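PDB 5AXR: metallo-beta-lactamase from Serratia marcescens, which probably hydrolyses the beta-lactam ring of antibiotics, using a pair of zinc ions in its active site. Local coordinates for residues H72-H77 / G115-F120; P108-Q113 / H150-I155; A173-A178 / I212-E217; L206-A211 / N239-A244. All coordinates share one frame; numbering follows the deposited sequence.

Interaction 1 (H72-H77 / G115-F120); sequences HSHEDH and GSLSNF. With ZN (zinc ion), chain B; ZN (zinc ion), chain C; COM (1-thioethanesulfonic acid), chain J.
A water links Glu75 to Ser118: it accepts from Glu75 N at 2.9 Å and donates to Ser118 O over a longer 3.3 Å. No direct hydrogen bond joins segments 72-77 and 115-120, and the rest of their contact is van der Waals packing. Leu117 reaches in with one methyl, CD1, which lies 3.6 Å from His74 CB and meets the imidazole obliquely, the two side chains crossing at about a right angle. The same methyl comes within 3.7 Å of C1 of the bound thioethanesulfonate, so Leu117, poorly ordered here, packs on both a metal ligand and the bound thiol. Further along, Glu75 CG rests 3.6 Å from Phe120 CB, and the two side chains slide past each other in opposite directions. With CG anti to the backbone N (chi1 -163°) and a bend at chi2, the Glu75 carboxylate carries on to Glu45 N. The Phe120 ring turns its edge to Ser73 O, 3.9 Å from CE2.

Segment 72-77 also carries most of the metal centre's ligands. His72 NE2 and His74 ND1 hold one zinc, whose protein ligands His150 completes; Asp76 OD2 and His77 NE2 hold the other together with His215. The ligand's S1 bridges the pair, at 2.0 Å from the first zinc and 2.3 Å from the second, while His74 NE2, across its ring, bonds to Asp111. This run of residues, with His74 at the N-cap of helix 75-78, is the HxHxDH zinc-binding motif of the metallo-beta-lactamase superfamily, flanked here by a loop lining the pocket.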
loop_
_atom_site.group_PDB
_atom_site.type_symbol
_atom_site.label_atom_id
_atom_site.label_comp_id
_atom_site.label_asym_id
_atom_site.label_seq_id
_atom_site.Cartn_x
_atom_site.Cartn_y
_atom_site.Cartn_z
ATOM N N HIS A 72 3.132 1.480 4.507
ATOM C CA HIS A 72 4.005 1.371 5.659
ATOM C C HIS A 72 5.445 1.086 5.265
ATOM O O HIS A 72 5.763 0.600 4.149
ATOM C CB HIS A 72 3.473 0.326 6.661
ATOM C CG HIS A 72 3.605 -1.096 6.201
ATOM N ND1 HIS A 72 2.712 -1.692 5.338
ATOM C CD2 HIS A 72 4.554 -2.031 6.456
ATOM C CE1 HIS A 72 3.077 -2.942 5.119
ATOM N NE2 HIS A 72 4.197 -3.171 5.775
ATOM N N SER A 73 6.311 1.286 6.247
ATOM C CA SER A 73 7.730 1.385 5.998
ATOM C C SER A 73 8.459 0.074 6.253
ATOM O O SER A 73 9.403 0.044 7.039
ATOM C CB SER A 73 8.314 2.486 6.898
ATOM O OG SER A 73 7.974 2.276 8.264
ATOM N N HIS A 74 7.975 -1.019 5.679
ATOM C CA HIS A 74 8.765 -2.237 5.611
ATOM C C HIS A 74 9.389 -2.315 4.239
ATOM O O HIS A 74 8.844 -1.764 3.280
ATOM C CB HIS A 74 7.909 -3.480 5.844
ATOM C CG HIS A 74 7.516 -3.678 7.266
ATOM N ND1 HIS A 74 6.371 -4.346 7.625
ATOM C CD2 HIS A 74 8.030 -3.177 8.409
ATOM C CE1 HIS A 74 6.283 -4.385 8.939
ATOM N NE2 HIS A 74 7.234 -3.619 9.436
ATOM N N GLU A 75 10.464 -3.097 4.142
ATOM C CA GLU A 75 11.330 -3.116 2.958
ATOM C C GLU A 75 10.623 -3.619 1.724
ATOM O O GLU A 75 11.019 -3.303 0.601
ATOM C CB GLU A 75 12.550 -4.014 3.173
ATOM C CG GLU A 75 13.655 -3.735 2.149
ATOM C CD GLU A 75 13.618 -4.582 0.863
ATOM O OE1 GLU A 75 14.086 -4.078 -0.195
ATOM O OE2 GLU A 75 13.218 -5.771 0.915
ATOM N N ASP A 76 9.680 -4.531 1.921
ATOM C CA ASP A 76 8.977 -5.086 0.793
ATOM C C ASP A 76 8.006 -4.104 0.117
ATOM O O ASP A 76 7.671 -4.306 -1.046
ATOM C CB ASP A 76 8.334 -6.425 1.137
ATOM C CG ASP A 76 7.299 -6.330 2.226
ATOM O OD1 ASP A 76 7.437 -5.515 3.155
ATOM O OD2 ASP A 76 6.368 -7.134 2.162
ATOM N N HIS A 77 7.625 -3.021 0.804
ATOM C CA HIS A 77 6.723 -2.006 0.240
ATOM C C HIS A 77 7.424 -0.681 -0.014
ATOM O O HIS A 77 7.018 0.079 -0.904
ATOM C CB HIS A 77 5.525 -1.733 1.156
ATOM C CG HIS A 77 4.810 -2.966 1.572
ATOM N ND1 HIS A 77 3.903 -3.606 0.756
ATOM C CD2 HIS A 77 4.995 -3.775 2.641
ATOM C CE1 HIS A 77 3.573 -4.769 1.294
ATOM N NE2 HIS A 77 4.175 -4.864 2.471
ATOM N N GLY A 115 14.554 -5.718 12.659
ATOM C CA GLY A 115 15.426 -6.882 12.561
ATOM C C GLY A 115 14.965 -7.879 11.512
ATOM O O GLY A 115 15.705 -8.184 10.574
ATOM N N SER A 116 13.735 -8.375 11.664
ATOM C CA SER A 116 13.198 -9.456 10.823
ATOM C C SER A 116 13.267 -9.142 9.334
ATOM O O SER A 116 13.342 -10.050 8.508
ATOM C CB SER A 116 11.742 -9.763 11.202
ATOM O OG SER A 116 11.025 -10.350 10.122
ATOM N N LEU A 117 13.136 -7.865 8.994
ATOM C CA LEU A 117 13.437 -7.391 7.652
ATOM C C LEU A 117 14.680 -6.501 7.729
ATOM O O LEU A 117 14.909 -5.831 8.737
ATOM C CB LEU A 117 12.233 -6.623 7.073
ATOM C CG LEU A 117 10.893 -7.375 6.979
ATOM C CD1 LEU A 117 9.746 -6.421 6.687
ATOM C CD2 LEU A 117 10.933 -8.467 5.926
ATOM N N SER A 118 15.510 -6.544 6.693
ATOM C CA SER A 118 16.681 -5.681 6.618
ATOM C C SER A 118 16.291 -4.208 6.456
ATOM O O SER A 118 15.155 -3.875 6.109
ATOM C CB SER A 118 17.574 -6.090 5.446
ATOM O OG SER A 118 17.193 -5.412 4.259
ATOM N N ASN A 119 17.265 -3.334 6.679
ATOM C CA ASN A 119 17.161 -1.939 6.282
ATOM C C ASN A 119 17.140 -1.785 4.758
ATOM O O ASN A 119 17.356 -2.747 4.011
ATOM C CB ASN A 119 18.331 -1.146 6.873
ATOM C CG ASN A 119 18.245 -1.025 8.382
ATOM O OD1 ASN A 119 17.226 -1.363 8.992
ATOM N ND2 ASN A 119 19.308 -0.521 8.994
ATOM N N PHE A 120 16.918 -0.559 4.306
ATOM C CA PHE A 120 16.855 -0.280 2.891
ATOM C C PHE A 120 17.253 1.183 2.657
ATOM O O PHE A 120 17.511 1.912 3.619
ATOM C CB PHE A 120 15.433 -0.589 2.393
ATOM C CG PHE A 120 14.362 0.139 3.142
ATOM C CD1 PHE A 120 14.012 1.437 2.792
ATOM C CD2 PHE A 120 13.700 -0.466 4.197
ATOM C CE1 PHE A 120 13.025 2.115 3.477
ATOM C CE2 PHE A 120 12.702 0.210 4.888
ATOM C CZ PHE A 120 12.353 1.494 4.521
HETATM ZN ZN ZN B . 4.797 -5.035 6.511
HETATM ZN ZN ZN C . 4.686 -6.723 3.174
HETATM C C1 COM J . 6.342 -7.613 5.668
HETATM C C2 COM J . 6.447 -8.914 4.857
HETATM S S1 COM J . 4.734 -6.787 5.496
HETATM S S2 COM J . 5.571 -10.188 5.498
HETATM O O1S COM J . 5.615 -10.091 7.133
HETATM O O2S COM J . 6.155 -11.418 5.064
HETATM O O3S COM J . 4.196 -10.115 5.049
HETATM O O HOH W 1 11.960 -3.447 6.606
#

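Interaction 2 (P108-Q113 / H150-I155); sequences PKSDPQ and HTEGGI. With NA (sodium ion), chain E; ZN (zinc ion), chain B; COM (1-thioethanesulfonic acid), chain J.
Pro112 sits against the backbone of His150 where two loops of the metallo-beta-lactamase fold meet beside the dinuclear zinc site. The van der Waals part of the contact is small. Pro112 CG touches His150 O at 3.5 Å, with CD just behind it, and Asp111 OD2 lies 3.6 Å from Thr151 CG2, the two side chains running side by side and pointing the same way. The hydroxyl of Thr151 is occupied by Asn98 ND2.

Hydrogen bonds shape the 108-113 loop from within. A type I turn from Pro108 leads into Asp111, whose CG stands anti to the backbone N (chi1 -171°), a torsion that lets OD1 meet Gln113 N two residues on. Through its anti lone pair OD1 accepts from that N at 2.8 Å, an Asx turn with a fairly straight bond of 161°; this is a second-shell carboxylate, consistent with a role in positioning His74.

Metal bonds involve the 150-155 loop. Gly153 O contributes to a sodium site at 2.9 Å, alongside Ser70 O and Thr71 O. His150, its ND1 directed to Thr177 O, gives NE2 to a zinc at 2.1 Å and meets the thiol S1 at its ring edge. The sulfonate of that ligand is caught from the first loop: Gln113 NE2 donates to O1S at 2.7 Å, with an N-H...O angle of 147°.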
loop_
_atom_site.group_PDB
_atom_site.type_symbol
_atom_site.label_atom_id
_atom_site.label_comp_id
_atom_site.label_asym_id
_atom_site.label_seq_id
_atom_site.Cartn_x
_atom_site.Cartn_y
_atom_site.Cartn_z
ATOM N N PRO A 108 12.291 1.733 13.546
ATOM C CA PRO A 108 12.397 1.823 14.999
ATOM C C PRO A 108 12.239 0.455 15.665
ATOM O O PRO A 108 11.577 -0.430 15.128
ATOM C CB PRO A 108 11.226 2.730 15.378
ATOM C CG PRO A 108 10.190 2.465 14.332
ATOM C CD PRO A 108 10.909 1.989 13.087
ATOM N N LYS A 109 12.789 0.299 16.858
ATOM C CA LYS A 109 12.784 -1.008 17.500
ATOM C C LYS A 109 11.396 -1.355 18.056
ATOM O O LYS A 109 11.161 -2.479 18.509
ATOM C CB LYS A 109 13.850 -1.072 18.597
ATOM C CG LYS A 109 15.279 -1.125 18.063
ATOM C CD LYS A 109 16.091 0.100 18.451
ATOM C CE LYS A 109 15.951 0.440 19.932
ATOM N NZ LYS A 109 17.058 1.308 20.411
ATOM N N SER A 110 10.467 -0.412 17.938
ATOM C CA SER A 110 9.056 -0.643 18.264
ATOM C C SER A 110 8.316 -1.421 17.161
ATOM O O SER A 110 7.210 -1.925 17.375
ATOM C CB SER A 110 8.367 0.710 18.487
ATOM O OG SER A 110 8.785 1.660 17.518
ATOM N N ASP A 111 8.928 -1.500 15.982
ATOM C CA ASP A 111 8.289 -2.076 14.802
ATOM C C ASP A 111 8.263 -3.588 14.951
ATOM O O ASP A 111 9.301 -4.191 15.188
ATOM C CB ASP A 111 9.099 -1.692 13.557
ATOM C CG ASP A 111 8.406 -2.065 12.256
ATOM O OD1 ASP A 111 8.075 -3.262 12.061
ATOM O OD2 ASP A 111 8.253 -1.159 11.400
ATOM N N PRO A 112 7.104 -4.220 14.711
ATOM C CA PRO A 112 7.088 -5.671 14.910
ATOM C C PRO A 112 8.173 -6.408 14.112
ATOM O O PRO A 112 8.572 -7.515 14.474
ATOM C CB PRO A 112 5.686 -6.078 14.440
ATOM C CG PRO A 112 4.852 -4.871 14.724
ATOM C CD PRO A 112 5.741 -3.660 14.620
ATOM N N GLN A 113 8.592 -5.826 12.999
ATOM C CA GLN A 113 9.600 -6.453 12.158
ATOM C C GLN A 113 10.896 -5.673 12.123
ATOM O O GLN A 113 11.662 -5.815 11.181
ATOM C CB GLN A 113 9.065 -6.650 10.729
ATOM C CG GLN A 113 8.868 -8.111 10.377
ATOM C CD GLN A 113 7.520 -8.400 9.780
ATOM O OE1 GLN A 113 6.574 -7.637 9.935
ATOM N NE2 GLN A 113 7.423 -9.521 9.089
ATOM N N HIS A 150 0.310 -2.833 12.380
ATOM C CA HIS A 150 1.273 -3.670 11.679
ATOM C C HIS A 150 2.598 -2.911 11.654
ATOM O O HIS A 150 3.657 -3.516 11.743
ATOM C CB HIS A 150 0.770 -3.994 10.268
ATOM C CG HIS A 150 1.766 -4.697 9.399
ATOM N ND1 HIS A 150 1.792 -6.069 9.259
ATOM C CD2 HIS A 150 2.682 -4.214 8.523
ATOM C CE1 HIS A 150 2.701 -6.401 8.358
ATOM N NE2 HIS A 150 3.273 -5.297 7.920
ATOM N N THR A 151 2.499 -1.593 11.530
ATOM C CA THR A 151 3.510 -0.619 11.954
ATOM C C THR A 151 2.726 0.514 12.588
ATOM O O THR A 151 1.511 0.610 12.393
ATOM C CB THR A 151 4.301 0.022 10.773
ATOM O OG1 THR A 151 3.423 0.829 9.968
ATOM C CG2 THR A 151 4.937 -1.005 9.899
ATOM N N GLU A 152 3.437 1.444 13.219
ATOM C CA GLU A 152 2.804 2.510 13.957
ATOM C C GLU A 152 2.274 3.608 13.023
ATOM O O GLU A 152 1.276 4.265 13.321
ATOM C CB GLU A 152 3.814 3.095 14.954
ATOM C CG GLU A 152 3.194 3.976 16.022
ATOM C CD GLU A 152 4.235 4.699 16.886
ATOM O OE1 GLU A 152 5.410 4.269 16.942
ATOM O OE2 GLU A 152 3.874 5.733 17.484
ATOM N N GLY A 153 2.948 3.832 11.900
ATOM C CA GLY A 153 2.554 4.894 10.988
ATOM C C GLY A 153 1.820 4.433 9.722
ATOM O O GLY A 153 1.754 5.184 8.739
ATOM N N GLY A 154 1.282 3.214 9.739
ATOM C CA GLY A 154 0.493 2.677 8.610
ATOM C C GLY A 154 -0.621 3.612 8.146
ATOM O O GLY A 154 -1.361 4.148 8.970
ATOM N N ILE A 155 -0.732 3.813 6.827
ATOM C CA ILE A 155 -1.827 4.614 6.229
ATOM C C ILE A 155 -2.498 3.803 5.129
ATOM O O ILE A 155 -1.828 3.194 4.318
ATOM C CB ILE A 155 -1.325 5.960 5.636
ATOM C CG1 ILE A 155 -0.756 6.878 6.729
ATOM C CG2 ILE A 155 -2.424 6.670 4.838
ATOM C CD1 ILE A 155 -1.803 7.488 7.648
HETATM NA NA NA E . 2.480 5.508 5.915
HETATM ZN ZN ZN B . 4.797 -5.035 6.511
HETATM C C1 COM J . 6.342 -7.613 5.668
HETATM C C2 COM J . 6.447 -8.914 4.857
HETATM S S1 COM J . 4.734 -6.787 5.496
HETATM S S2 COM J . 5.571 -10.188 5.498
HETATM O O1S COM J . 5.615 -10.091 7.133
HETATM O O2S COM J . 6.155 -11.418 5.064
HETATM O O3S COM J . 4.196 -10.115 5.049
HETATM O O HOH W 2 4.991 4.501 5.806
#

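Interaction 3 (A173-A178 / I212-E217); sequences ADSLTA and IAAHPE. With ZN (zinc ion), chain C; COM (1-thioethanesulfonic acid), chain J.
Ala173 and Ala213 form a parallel bridge, with Ala173 N donating to Ile212 O at 2.7 Å and Ala214 N donating to Ala173 O at 3.1 Å. The pairing joins strands 166-173 and 210-213 at the edge of the second sheet of the metallo-beta-lactamase alpha-beta-beta-alpha sandwich, and both strands end here and run on to the metal site. Side chains of the bridged alanines lie on one face, where Ala173 meets Ile245 of helix 241-259.

Past the bridge, Ser175 carries the contact. Its OG, anti to its own carbonyl carbon (chi1 -58°), comes alongside Ala214 CB at 3.9 Å and stands at the edge of the His215 imidazole, near the ring plane, 4.0 Å from CD2. A water adds a polar link, 3.2 Å from Ser175 OG and also accepting from His215 N. Asp174 turns the other way, and its OD1 takes a hydrogen bond from His72 ND1, a second-shell contact to a ligand of the first zinc. His215 reaches back toward the pocket beside His77 and Trp5, and its NE2 binds the second zinc at 2.1 Å.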
loop_
_atom_site.group_PDB
_atom_site.type_symbol
_atom_site.label_atom_id
_atom_site.label_comp_id
_atom_site.label_asym_id
_atom_site.label_seq_id
_atom_site.Cartn_x
_atom_site.Cartn_y
_atom_site.Cartn_z
ATOM N N ALA A 173 -5.252 -0.830 0.539
ATOM C CA ALA A 173 -5.334 -1.268 1.928
ATOM C C ALA A 173 -3.941 -1.601 2.459
ATOM O O ALA A 173 -3.304 -2.562 2.024
ATOM C CB ALA A 173 -6.218 -2.489 2.036
ATOM N N ASP A 174 -3.491 -0.829 3.432
ATOM C CA ASP A 174 -2.310 -1.208 4.180
ATOM C C ASP A 174 -2.508 -2.557 4.868
ATOM O O ASP A 174 -3.650 -3.030 5.042
ATOM C CB ASP A 174 -1.988 -0.134 5.204
ATOM C CG ASP A 174 -0.623 -0.322 5.833
ATOM O OD1 ASP A 174 0.225 -0.995 5.203
ATOM O OD2 ASP A 174 -0.436 0.142 6.976
ATOM N N SER A 175 -1.387 -3.210 5.171
ATOM C CA SER A 175 -1.379 -4.533 5.813
ATOM C C SER A 175 -1.933 -4.452 7.235
ATOM O O SER A 175 -1.567 -3.552 7.995
ATOM C CB SER A 175 0.052 -5.087 5.887
ATOM O OG SER A 175 0.635 -5.187 4.608
ATOM N N LEU A 176 -2.816 -5.403 7.568
ATOM C CA LEU A 176 -3.472 -5.460 8.874
ATOM C C LEU A 176 -3.054 -6.725 9.647
ATOM O O LEU A 176 -3.740 -7.146 10.579
ATOM C CB LEU A 176 -4.992 -5.450 8.705
ATOM C CG LEU A 176 -5.565 -4.245 7.969
ATOM C CD1 LEU A 176 -7.079 -4.358 7.904
ATOM C CD2 LEU A 176 -5.148 -2.933 8.624
ATOM N N THR A 177 -1.890 -7.259 9.298
ATOM C CA THR A 177 -1.467 -8.583 9.718
ATOM C C THR A 177 -0.570 -8.535 10.972
ATOM O O THR A 177 0.386 -7.752 11.045
ATOM C CB THR A 177 -0.686 -9.256 8.586
ATOM O OG1 THR A 177 0.270 -8.316 8.058
ATOM C CG2 THR A 177 -1.644 -9.702 7.498
ATOM N N ALA A 178 -0.949 -9.309 11.983
ATOM C CA ALA A 178 -0.114 -9.515 13.171
ATOM C C ALA A 178 1.048 -10.457 12.839
ATOM O O ALA A 178 0.984 -11.647 13.145
ATOM C CB ALA A 178 -0.954 -10.122 14.290
ATOM N N ILE A 212 -7.347 -2.797 -3.254
ATOM C CA ILE A 212 -6.030 -3.284 -3.594
ATOM C C ILE A 212 -5.237 -3.461 -2.300
ATOM O O ILE A 212 -4.914 -2.480 -1.600
ATOM C CB ILE A 212 -5.304 -2.275 -4.509
ATOM C CG1 ILE A 212 -6.165 -1.995 -5.756
ATOM C CG2 ILE A 212 -3.924 -2.800 -4.890
ATOM C CD1 ILE A 212 -6.374 -0.540 -6.100
ATOM N N ALA A 213 -4.915 -4.711 -1.985
ATOM C CA ALA A 213 -4.150 -5.037 -0.768
ATOM C C ALA A 213 -2.643 -4.948 -1.045
ATOM O O ALA A 213 -2.191 -5.270 -2.156
ATOM C CB ALA A 213 -4.535 -6.417 -0.276
ATOM N N ALA A 214 -1.904 -4.359 -0.097
ATOM C CA ALA A 214 -0.461 -4.143 -0.242
ATOM C C ALA A 214 0.225 -5.438 -0.641
ATOM O O ALA A 214 1.012 -5.453 -1.590
ATOM C CB ALA A 214 0.139 -3.597 1.054
ATOM N N HIS A 215 -0.213 -6.548 -0.041
ATOM C CA HIS A 215 0.033 -7.875 -0.617
ATOM C C HIS A 215 -1.143 -8.274 -1.496
ATOM O O HIS A 215 -2.193 -8.632 -0.986
ATOM C CB HIS A 215 0.289 -8.917 0.483
ATOM C CG HIS A 215 1.630 -8.781 1.129
ATOM N ND1 HIS A 215 2.723 -9.514 0.711
ATOM C CD2 HIS A 215 2.109 -7.864 2.008
ATOM C CE1 HIS A 215 3.809 -9.073 1.321
ATOM N NE2 HIS A 215 3.466 -8.069 2.111
ATOM N N PRO A 216 -0.955 -8.260 -2.826
ATOM C CA PRO A 216 -2.067 -8.250 -3.783
ATOM C C PRO A 216 -2.981 -9.462 -3.723
ATOM O O PRO A 216 -4.183 -9.334 -3.900
ATOM C CB PRO A 216 -1.363 -8.185 -5.139
ATOM C CG PRO A 216 0.023 -8.651 -4.886
ATOM C CD PRO A 216 0.342 -8.172 -3.513
ATOM N N GLU A 217 -2.425 -10.615 -3.386
ATOM C CA GLU A 217 -3.220 -11.834 -3.253
ATOM C C GLU A 217 -4.162 -11.806 -2.040
ATOM O O GLU A 217 -5.116 -12.566 -1.961
ATOM C CB GLU A 217 -2.296 -13.065 -3.248
ATOM C CG GLU A 217 -1.541 -13.355 -1.954
ATOM C CD GLU A 217 -0.421 -12.386 -1.606
ATOM O OE1 GLU A 217 0.067 -11.620 -2.451
ATOM O OE2 GLU A 217 0.002 -12.402 -0.445
HETATM ZN ZN ZN C . 4.686 -6.723 3.174
HETATM C C1 COM J . 6.342 -7.613 5.668
HETATM C C2 COM J . 6.447 -8.914 4.857
HETATM S S1 COM J . 4.734 -6.787 5.496
HETATM S S2 COM J . 5.571 -10.188 5.498
HETATM O O1S COM J . 5.615 -10.091 7.133
HETATM O O2S COM J . 6.155 -11.418 5.064
HETATM O O3S COM J . 4.196 -10.115 5.049
HETATM O O HOH W 3 -1.522 -6.844 2.864
#

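Interaction 4 (L206-A211 / N239-A244); sequences LSCDIA and NGACRA
Cys208 is the first residue of its segment to meet the other segment closely, and it does so through backbone and sulfur alike. Its N donates to a water at 2.9 Å, and that water passes a longer bond of 3.3 Å to Asn239 O. Its carbonyl oxygen receives a CH...O contact from Asn239 CA, 3.0 Å away with 153° at the hydrogen, so the two segments lie close without a direct hydrogen bond between them. The sulfur, anti to the Cys208 backbone N (chi1 -176°), extends to Cys242 SG and closes a disulfide of 2.1 Å, with a right-handed twist of 76° about the S-S bond. Val203 of helix 190-204 and Val171 of strand 166-173 pack on Cys242.

Asp209 comes next. Its OD1 lies 4.0 Å from Asn239 CB, the carboxylate and amide planes nearly parallel, while OD2 is taken by Asp169 N of the neighbouring strand. Ile210 turns its side chain from the helix toward strand 12-15, whereas the following residue, Ala211, faces back. There Ala211 CB meets Ala241 CB at 3.6 Å and Cys242 SG at 4.1 Å, small groups that let the first turn of helix 241-259 come close to strand 210-213.

Taken together, the joint is covalent at one point, with a small apolar patch on one flank and a water-bridged polar edge. The disulfide fixes the start of the C-terminal helix to the entry of the edge strand, and its presence is consistent with an exported enzyme, made with a signal peptide, that matures in an oxidising compartment.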
loop_
_atom_site.group_PDB
_atom_site.type_symbol
_atom_site.label_atom_id
_atom_site.label_comp_id
_atom_site.label_asym_id
_atom_site.label_seq_id
_atom_site.Cartn_x
_atom_site.Cartn_y
_atom_site.Cartn_z
ATOM N N LEU A 206 -14.892 1.479 5.712
ATOM C CA LEU A 206 -14.595 2.263 4.520
ATOM C C LEU A 206 -15.548 1.957 3.361
ATOM O O LEU A 206 -15.857 0.784 3.092
ATOM C CB LEU A 206 -13.173 1.961 4.060
ATOM C CG LEU A 206 -12.080 2.397 5.013
ATOM C CD1 LEU A 206 -10.724 1.905 4.502
ATOM C CD2 LEU A 206 -12.087 3.901 5.172
ATOM N N SER A 207 -15.921 2.991 2.607
ATOM C CA SER A 207 -16.515 2.774 1.287
ATOM C C SER A 207 -15.479 2.150 0.389
ATOM O O SER A 207 -14.425 2.736 0.109
ATOM C CB SER A 207 -16.991 4.068 0.661
ATOM O OG SER A 207 -17.525 4.868 1.674
ATOM N N CYS A 208 -15.803 0.964 -0.077
ATOM C CA CYS A 208 -14.823 0.069 -0.598
ATOM C C CYS A 208 -15.370 -0.748 -1.751
ATOM O O CYS A 208 -15.522 -1.950 -1.629
ATOM C CB CYS A 208 -14.381 -0.861 0.519
ATOM S SG CYS A 208 -13.053 -1.986 0.045
ATOM N N ASP A 209 -15.461 -0.127 -2.916
ATOM C CA ASP A 209 -15.845 -0.824 -4.143
ATOM C C ASP A 209 -14.734 -1.693 -4.703
ATOM O O ASP A 209 -14.982 -2.817 -5.151
ATOM C CB ASP A 209 -16.257 0.187 -5.215
ATOM C CG ASP A 209 -17.554 0.906 -4.873
ATOM O OD1 ASP A 209 -18.495 0.213 -4.466
ATOM O OD2 ASP A 209 -17.617 2.150 -4.996
ATOM N N ILE A 210 -13.536 -1.127 -4.744
ATOM C CA ILE A 210 -12.334 -1.818 -5.214
ATOM C C ILE A 210 -11.250 -1.744 -4.142
ATOM O O ILE A 210 -10.757 -0.665 -3.792
ATOM C CB ILE A 210 -11.786 -1.168 -6.499
ATOM C CG1 ILE A 210 -12.811 -1.297 -7.638
ATOM C CG2 ILE A 210 -10.458 -1.805 -6.922
ATOM C CD1 ILE A 210 -12.639 -0.267 -8.729
ATOM N N ALA A 211 -10.801 -2.905 -3.683
ATOM C CA ALA A 211 -9.697 -2.953 -2.727
ATOM C C ALA A 211 -8.457 -3.507 -3.418
ATOM O O ALA A 211 -8.527 -4.502 -4.131
ATOM C CB ALA A 211 -10.079 -3.820 -1.540
ATOM N N ASN A 239 -17.529 -5.035 -3.199
ATOM C CA ASN A 239 -17.613 -4.062 -2.116
ATOM C C ASN A 239 -17.613 -4.673 -0.727
ATOM O O ASN A 239 -17.668 -3.954 0.271
ATOM C CB ASN A 239 -18.805 -3.116 -2.319
ATOM C CG ASN A 239 -20.132 -3.798 -2.115
ATOM O OD1 ASN A 239 -20.192 -4.988 -1.858
ATOM N ND2 ASN A 239 -21.191 -3.022 -2.108
ATOM N N GLY A 240 -17.448 -5.992 -0.652
ATOM C CA GLY A 240 -17.171 -6.662 0.612
ATOM C C GLY A 240 -15.692 -6.877 0.864
ATOM O O GLY A 240 -15.306 -7.477 1.861
ATOM N N ALA A 241 -14.847 -6.402 -0.049
ATOM C CA ALA A 241 -13.434 -6.749 0.025
ATOM C C ALA A 241 -12.760 -6.204 1.275
ATOM O O ALA A 241 -11.921 -6.885 1.832
ATOM C CB ALA A 241 -12.699 -6.283 -1.208
ATOM N N CYS A 242 -13.001 -4.943 1.623
ATOM C CA CYS A 242 -12.375 -4.373 2.824
ATOM C C CYS A 242 -12.857 -5.079 4.104
ATOM O O CYS A 242 -12.050 -5.369 5.007
ATOM C CB CYS A 242 -12.596 -2.862 2.919
ATOM S SG CYS A 242 -11.748 -1.868 1.645
ATOM N N ARG A 243 -14.140 -5.436 4.157
ATOM C CA ARG A 243 -14.645 -6.231 5.274
ATOM C C ARG A 243 -13.901 -7.551 5.417
ATOM O O ARG A 243 -13.575 -7.947 6.537
ATOM C CB ARG A 243 -16.158 -6.443 5.178
ATOM C CG ARG A 243 -16.937 -5.141 5.396
ATOM C CD ARG A 243 -18.437 -5.361 5.551
ATOM N NE ARG A 243 -19.011 -5.982 4.354
ATOM C CZ ARG A 243 -19.571 -5.318 3.343
ATOM N NH1 ARG A 243 -19.645 -3.990 3.366
ATOM N NH2 ARG A 243 -20.069 -5.985 2.304
ATOM N N ALA A 244 -13.602 -8.201 4.290
ATOM C CA ALA A 244 -12.913 -9.499 4.284
ATOM C C ALA A 244 -11.454 -9.388 4.708
ATOM O O ALA A 244 -10.929 -10.279 5.365
ATOM C CB ALA A 244 -12.984 -10.131 2.917
HETATM O O HOH W 4 -18.081 -0.704 0.430
#

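From the N terminus, interaction 1 closes a loop from the zinc-binding turn after strand 65-69 to the loop preceding strand 126-129. Interaction 2 opens inside that loop, at 108-113, and closes beyond it at 150-155, so the two cross; interaction 1 joins loops of the first sheet, interaction 2 brings one of them to a loop of the second. Both are complete before interaction 3 starts at 173-178. Interaction 4 opens at 206-211, before interaction 3 closes at 212-217, and ends on helix 241-259; these two also cross, sharing strand 210-213. Interactions 1, 2 and 3 converge on the bound thiol, while interaction 4 lies across the chain's centre from interaction 1, their centres about 27 Å apart.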